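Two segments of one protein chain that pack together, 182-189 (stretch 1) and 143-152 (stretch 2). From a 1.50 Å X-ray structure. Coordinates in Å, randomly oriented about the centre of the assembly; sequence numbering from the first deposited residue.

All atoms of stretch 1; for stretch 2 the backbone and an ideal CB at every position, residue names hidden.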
ATOM      1  N   ARG B 182      -3.835 -37.647  -3.746  1.00  9.69           N
ATOM      2  CA  ARG B 182      -2.757 -38.464  -4.305  1.00  9.40           C
ATOM      3  C   ARG B 182      -3.309 -39.676  -5.044  1.00  9.88           C
ATOM      4  O   ARG B 182      -2.892 -39.975  -6.166  1.00 10.22           O
ATOM      5  CB  ARG B 182      -1.772 -38.895  -3.206  1.00 10.17           C
ATOM      6  CG  ARG B 182      -0.661 -39.815  -3.708  1.00 13.65           C
ATOM      7  CD  ARG B 182       0.372 -40.078  -2.623  1.00 18.06           C
ATOM      8  NE  ARG B 182       1.343 -38.982  -2.585  1.00 25.91           N
ATOM      9  CZ  ARG B 182       2.466 -38.946  -3.306  1.00 28.22           C
ATOM     10  NH1 ARG B 182       2.782 -39.949  -4.113  1.00 25.59           N
ATOM     11  NH2 ARG B 182       3.279 -37.909  -3.209  1.00 37.18           N
ATOM     12  N   ALA B 183      -4.263 -40.366  -4.418  1.00  9.87           N
ATOM     13  CA  ALA B 183      -4.840 -41.559  -5.032  1.00  9.82           C
ATOM     14  C   ALA B 183      -5.550 -41.234  -6.351  1.00 10.18           C
ATOM     15  O   ALA B 183      -5.514 -42.028  -7.303  1.00 11.53           O
ATOM     16  CB  ALA B 183      -5.787 -42.227  -4.062  1.00 10.95           C
ATOM     17  N   VAL B 184      -6.205 -40.072  -6.400  1.00  9.77           N
ATOM     18  CA  VAL B 184      -6.893 -39.645  -7.610  1.00 10.01           C
ATOM     19  C   VAL B 184      -5.893 -39.322  -8.725  1.00 10.60           C
ATOM     20  O   VAL B 184      -6.111 -39.698  -9.875  1.00 10.92           O
ATOM     21  CB  VAL B 184      -7.907 -38.500  -7.331  1.00 10.52           C
ATOM     22  CG1 VAL B 184      -8.462 -37.922  -8.638  1.00 11.18           C
ATOM     23  CG2 VAL B 184      -9.060 -39.035  -6.467  1.00 11.82           C
ATOM     24  N   ARG B 185      -4.787 -38.665  -8.381  1.00 10.03           N
ATOM     25  CA  ARG B 185      -3.723 -38.431  -9.370  1.00  9.85           C
ATOM     26  C   ARG B 185      -3.200 -39.763  -9.923  1.00 11.30           C
ATOM     27  O   ARG B 185      -2.989 -39.900 -11.126  1.00 12.03           O
ATOM     28  CB  ARG B 185      -2.593 -37.591  -8.768  1.00 10.57           C
ATOM     29  CG  ARG B 185      -1.301 -37.586  -9.584  1.00 11.03           C
ATOM     30  CD  ARG B 185      -1.474 -36.987 -10.973  1.00 11.74           C
ATOM     31  NE  ARG B 185      -1.733 -35.552 -10.902  1.00 11.21           N
ATOM     32  CZ  ARG B 185      -2.252 -34.814 -11.883  1.00 12.16           C
ATOM     33  NH1 ARG B 185      -2.602 -35.353 -13.049  1.00 12.76           N
ATOM     34  NH2 ARG B 185      -2.423 -33.516 -11.680  1.00 13.76           N
ATOM     35  N   GLU B 186      -3.002 -40.737  -9.040  1.00 10.68           N
ATOM     36  CA  GLU B 186      -2.488 -42.037  -9.474  1.00 11.11           C
ATOM     37  C   GLU B 186      -3.463 -42.748 -10.413  1.00 12.13           C
ATOM     38  O   GLU B 186      -3.056 -43.389 -11.392  1.00 13.28           O
ATOM     39  CB  GLU B 186      -2.129 -42.901  -8.260  1.00 12.73           C
ATOM     40  CG  GLU B 186      -0.914 -42.346  -7.527  1.00 12.47           C
ATOM     41  CD  GLU B 186      -0.504 -43.119  -6.294  1.00 14.74           C
ATOM     42  OE1 GLU B 186      -1.038 -44.225  -6.057  1.00 18.00           O
ATOM     43  OE2 GLU B 186       0.382 -42.612  -5.572  1.00 18.31           O
ATOM     44  N   LEU B 187      -4.752 -42.625 -10.121  1.00 11.76           N
ATOM     45  CA  LEU B 187      -5.783 -43.186 -10.992  1.00 13.22           C
ATOM     46  C   LEU B 187      -5.795 -42.559 -12.382  1.00 13.50           C
ATOM     47  O   LEU B 187      -5.823 -43.264 -13.397  1.00 16.69           O
ATOM     48  CB  LEU B 187      -7.165 -43.028 -10.348  1.00 13.56           C
ATOM     49  CG  LEU B 187      -8.394 -43.347 -11.204  1.00 14.83           C
ATOM     50  CD1 LEU B 187      -8.545 -44.854 -11.363  1.00 17.85           C
ATOM     51  CD2 LEU B 187      -9.648 -42.741 -10.595  1.00 13.24           C
ATOM     52  N   LEU B 188      -5.792 -41.230 -12.422  1.00 13.23           N
ATOM     53  CA  LEU B 188      -6.048 -40.501 -13.658  1.00 14.42           C
ATOM     54  C   LEU B 188      -4.815 -40.337 -14.539  1.00 15.52           C
ATOM     55  O   LEU B 188      -4.933 -40.073 -15.735  1.00 17.99           O
ATOM     56  CB  LEU B 188      -6.683 -39.142 -13.357  1.00 14.43           C
ATOM     57  CG  LEU B 188      -8.055 -39.225 -12.689  1.00 12.38           C
ATOM     58  CD1 LEU B 188      -8.555 -37.820 -12.417  1.00 13.10           C
ATOM     59  CD2 LEU B 188      -9.062 -40.017 -13.528  1.00 14.22           C
ATOM     60  N   GLY B 189      -3.635 -40.498 -13.948  1.00 14.57           N
ATOM     61  CA  GLY B 189      -2.389 -40.337 -14.690  1.00 16.90           C
ATOM     62  C   GLY B 189      -1.809 -38.933 -14.619  1.00 17.15           C
ATOM     63  O   GLY B 189      -2.507 -37.986 -14.221  1.00 15.24           O
ATOM     64  N   UNK B 143     -13.390 -42.867  -2.925  1.00 11.45           N
ATOM     65  CA  UNK B 143     -13.130 -41.718  -3.776  1.00 11.16           C
ATOM     66  C   UNK B 143     -12.650 -42.194  -5.150  1.00 11.65           C
ATOM     67  O   UNK B 143     -13.177 -41.781  -6.189  1.00 12.24           O
ATOM     68  CB  UNK B 143     -12.099 -40.790  -3.131  1.00 11.16           C
ATOM     69  N   UNK B 144     -11.653 -43.075  -5.150  1.00 11.13           N
ATOM     70  CA  UNK B 144     -11.120 -43.605  -6.402  1.00 11.18           C
ATOM     71  C   UNK B 144     -12.206 -44.301  -7.241  1.00 11.92           C
ATOM     72  O   UNK B 144     -12.321 -44.053  -8.435  1.00 11.80           O
ATOM     73  CB  UNK B 144      -9.981 -44.583  -6.108  1.00 11.18           C
ATOM     74  N   UNK B 145     -13.021 -45.131  -6.591  1.00 11.67           N
ATOM     75  CA  UNK B 145     -14.083 -45.842  -7.296  1.00 11.94           C
ATOM     76  C   UNK B 145     -15.061 -44.884  -7.979  1.00 12.49           C
ATOM     77  O   UNK B 145     -15.411 -45.076  -9.148  1.00 13.89           O
ATOM     78  CB  UNK B 145     -14.839 -46.749  -6.323  1.00 11.94           C
ATOM     79  N   UNK B 146     -15.486 -43.848  -7.262  1.00 12.65           N
ATOM     80  CA  UNK B 146     -16.465 -42.920  -7.814  1.00 13.61           C
ATOM     81  C   UNK B 146     -15.855 -42.082  -8.933  1.00 13.16           C
ATOM     82  O   UNK B 146     -16.504 -41.846  -9.958  1.00 13.39           O
ATOM     83  CB  UNK B 146     -17.016 -42.011  -6.714  1.00 13.61           C
ATOM     84  N   UNK B 147     -14.612 -41.630  -8.759  1.00 12.67           N
ATOM     85  CA  UNK B 147     -13.961 -40.888  -9.841  1.00 12.96           C
ATOM     86  C   UNK B 147     -13.848 -41.756 -11.104  1.00 13.07           C
ATOM     87  O   UNK B 147     -14.179 -41.306 -12.203  1.00 13.58           O
ATOM     88  CB  UNK B 147     -12.576 -40.411  -9.400  1.00 12.96           C
ATOM     89  N   UNK B 148     -13.403 -43.007 -10.946  1.00 12.78           N
ATOM     90  CA  UNK B 148     -13.269 -43.906 -12.092  1.00 13.47           C
ATOM     91  C   UNK B 148     -14.621 -44.099 -12.780  1.00 13.51           C
ATOM     92  O   UNK B 148     -14.702 -44.081 -14.008  1.00 15.76           O
ATOM     93  CB  UNK B 148     -12.699 -45.256 -11.652  1.00 13.47           C
ATOM     94  N   UNK B 149     -15.680 -44.259 -11.986  1.00 13.09           N
ATOM     95  CA  UNK B 149     -17.030 -44.448 -12.539  1.00 13.58           C
ATOM     96  C   UNK B 149     -17.473 -43.255 -13.399  1.00 15.00           C
ATOM     97  O   UNK B 149     -17.942 -43.438 -14.531  1.00 18.07           O
ATOM     98  CB  UNK B 149     -18.033 -44.666 -11.405  1.00 13.58           C
ATOM     99  N   UNK B 150     -17.324 -42.043 -12.861  1.00 13.93           N
ATOM    100  CA  UNK B 150     -17.771 -40.828 -13.542  1.00 15.48           C
ATOM    101  C   UNK B 150     -16.932 -40.599 -14.802  1.00 15.59           C
ATOM    102  O   UNK B 150     -17.451 -40.213 -15.846  1.00 15.70           O
ATOM    103  CB  UNK B 150     -17.679 -39.619 -12.608  1.00 15.48           C
ATOM    104  N   UNK B 151     -15.625 -40.844 -14.702  1.00 14.68           N
ATOM    105  CA  UNK B 151     -14.731 -40.634 -15.843  1.00 14.40           C
ATOM    106  C   UNK B 151     -15.052 -41.581 -16.994  1.00 16.45           C
ATOM    107  O   UNK B 151     -15.098 -41.158 -18.151  1.00 18.74           O
ATOM    108  CB  UNK B 151     -13.274 -40.816 -15.413  1.00 14.40           C
ATOM    109  N   UNK B 152     -15.316 -42.844 -16.669  1.00 16.87           N
ATOM    110  CA  UNK B 152     -15.702 -43.831 -17.683  1.00 19.59           C
ATOM    111  C   UNK B 152     -16.986 -43.386 -18.397  1.00 20.29           C
ATOM    112  O   UNK B 152     -17.103 -43.521 -19.619  1.00 24.01           O
ATOM    113  CB  UNK B 152     -15.897 -45.208 -17.045  1.00 19.59           C
TER

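Both stretches are helical over the contact, with axes 9.7 Å apart at closest approach and N-to-C directions 37° apart. Stretch 1 offers an apolar face: Ala 183, Val 184, Leu 187 and Leu 188. It presents no charged group there, so apolar residues are expected at the facing positions.

Position 143 points its CB toward stretch 1, and the ideal CB lies 4.8 Å from Val 184 CG2. That leaves room for a methyl or two. Valine, isoleucine, leucine or alanine could suit. The residue is Val 143, chi1 t. Its CG1 meets Val 184 CG2 at 3.6 Å.

Position 144 points sideways. Its ideal CB is 4.9 Å from Leu 187 CD2 and 5.2 Å from Ala 183 CB. The small Ala 183 leaves space beside it, and a branched apolar side chain could reach both neighbours. The residue is Val 144. Its CG2 packs on Ala 183 CB at 3.6 Å, and its CG1 lies 4.0 Å from Leu 187 CD2. The helices come close here: Val 144 CA and Val 184 CA are 5.9 Å apart.

Position 145 points away, and many polar residues would serve. It is Arg 145, extended and without contact to stretch 1.

Position 146 points sideways with nothing of stretch 1 near its CB. A polar residue is plausible. It is Glu 146, whose end leads away from stretch 1.

Position 147 points toward stretch 1. Its ideal CB is 3.9 Å from Leu 187 CD2, 4.8 Å from Val 184 CG2 and 5.4 Å from Leu 188 CD2. A compact, beta-branched apolar residue fits well. The residue is Val 147. Its CG1 lies 3.7 Å from Leu 187 CD2 and 4.0 Å from Leu 188 CD2, while its CG2 lies 4.1 Å from Val 184 CG2.

Position 148 points sideways, with its ideal CB already 4.1 Å from Leu 187 CD2. A small residue makes contact without reaching further. Ala 148 does so, its CB 4.1 Å from Leu 187 CD2.

Positions 149 and 150 are out of reach, so stretch 1 sets no preference. They are Arg 149 and Arg 150. Arg 149 forms a salt bridge with Glu 146, one turn back: NH2 of Arg 149 is 2.7 Å from OE2 of Glu 146.

Position 151 points toward stretch 1, its ideal CB 4.7 Å from Leu 188 CD2. Valine, isoleucine or leucine could suit. Val 151 places CG2 4.0 Å from Leu 188 CD2.

Position 152 is again out of reach, and Glu 152 makes no contact.

Stretch 2 143-152: VVREVARRVE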
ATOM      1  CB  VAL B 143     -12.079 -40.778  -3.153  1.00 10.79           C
ATOM      2  CG1 VAL B 143     -11.728 -39.663  -4.127  1.00 11.55           C
ATOM      3  CG2 VAL B 143     -12.573 -40.204  -1.830  1.00 11.57           C
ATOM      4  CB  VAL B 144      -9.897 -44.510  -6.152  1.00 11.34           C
ATOM      5  CG1 VAL B 144      -9.435 -45.168  -7.453  1.00 12.39           C
ATOM      6  CG2 VAL B 144      -8.780 -43.681  -5.521  1.00 11.97           C
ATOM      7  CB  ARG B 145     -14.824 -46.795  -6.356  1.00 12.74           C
ATOM      8  CG  ARG B 145     -15.842 -47.649  -7.100  1.00 14.41           C
ATOM      9  CD  ARG B 145     -16.538 -48.666  -6.222  1.00 17.12           C
ATOM     10  NE  ARG B 145     -17.366 -49.563  -7.032  1.00 22.24           N
ATOM     11  CZ  ARG B 145     -16.935 -50.645  -7.697  1.00 24.20           C
ATOM     12  NH1 ARG B 145     -15.651 -51.028  -7.678  1.00 19.04           N
ATOM     13  NH2 ARG B 145     -17.809 -51.354  -8.398  1.00 28.04           N
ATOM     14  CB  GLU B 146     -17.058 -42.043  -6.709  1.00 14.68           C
ATOM     15  CG  GLU B 146     -18.123 -41.046  -7.181  1.00 14.31           C
ATOM     16  CD  GLU B 146     -19.371 -41.659  -7.817  1.00 17.65           C
ATOM     17  OE1 GLU B 146     -19.583 -42.896  -7.813  1.00 17.57           O
ATOM     18  OE2 GLU B 146     -20.174 -40.861  -8.338  1.00 19.07           O
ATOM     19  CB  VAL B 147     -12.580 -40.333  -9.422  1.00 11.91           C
ATOM     20  CG1 VAL B 147     -11.853 -39.726 -10.619  1.00 13.53           C
ATOM     21  CG2 VAL B 147     -12.738 -39.305  -8.304  1.00 12.36           C
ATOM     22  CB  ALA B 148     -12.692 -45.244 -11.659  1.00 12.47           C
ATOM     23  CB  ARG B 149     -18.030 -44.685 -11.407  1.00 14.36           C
ATOM     24  CG  ARG B 149     -19.431 -45.057 -11.864  1.00 17.14           C
ATOM     25  CD  ARG B 149     -20.388 -45.121 -10.685  1.00 17.91           C
ATOM     26  NE  ARG B 149     -20.728 -43.790 -10.172  1.00 20.52           N
ATOM     27  CZ  ARG B 149     -21.634 -42.977 -10.716  1.00 20.93           C
ATOM     28  NH1 ARG B 149     -22.297 -43.350 -11.808  1.00 21.06           N
ATOM     29  NH2 ARG B 149     -21.867 -41.785 -10.173  1.00 20.68           N
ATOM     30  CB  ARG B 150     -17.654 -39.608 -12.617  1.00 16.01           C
ATOM     31  CG  ARG B 150     -18.518 -39.606 -11.354  1.00 16.78           C
ATOM     32  CD  ARG B 150     -19.965 -39.150 -11.568  1.00 17.70           C
ATOM     33  NE  ARG B 150     -20.050 -37.939 -12.393  1.00 15.54           N
ATOM     34  CZ  ARG B 150     -20.127 -36.695 -11.932  1.00 14.24           C
ATOM     35  NH1 ARG B 150     -20.182 -36.443 -10.626  1.00 13.52           N
ATOM     36  NH2 ARG B 150     -20.156 -35.695 -12.802  1.00 15.08           N
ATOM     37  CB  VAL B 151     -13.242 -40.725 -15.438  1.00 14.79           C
ATOM     38  CG1 VAL B 151     -12.341 -40.856 -16.664  1.00 16.91           C
ATOM     39  CG2 VAL B 151     -12.866 -39.495 -14.636  1.00 14.17           C
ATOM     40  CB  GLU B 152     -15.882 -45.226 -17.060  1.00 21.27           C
ATOM     41  CG  GLU B 152     -15.983 -46.376 -18.070  1.00 23.74           C
ATOM     42  CD  GLU B 152     -17.339 -46.488 -18.753  1.00 26.74           C
ATOM     43  OE1 GLU B 152     -18.366 -46.053 -18.175  1.00 27.54           O
ATOM     44  OE2 GLU B 152     -17.383 -47.016 -19.884  1.00 36.11           O
TER
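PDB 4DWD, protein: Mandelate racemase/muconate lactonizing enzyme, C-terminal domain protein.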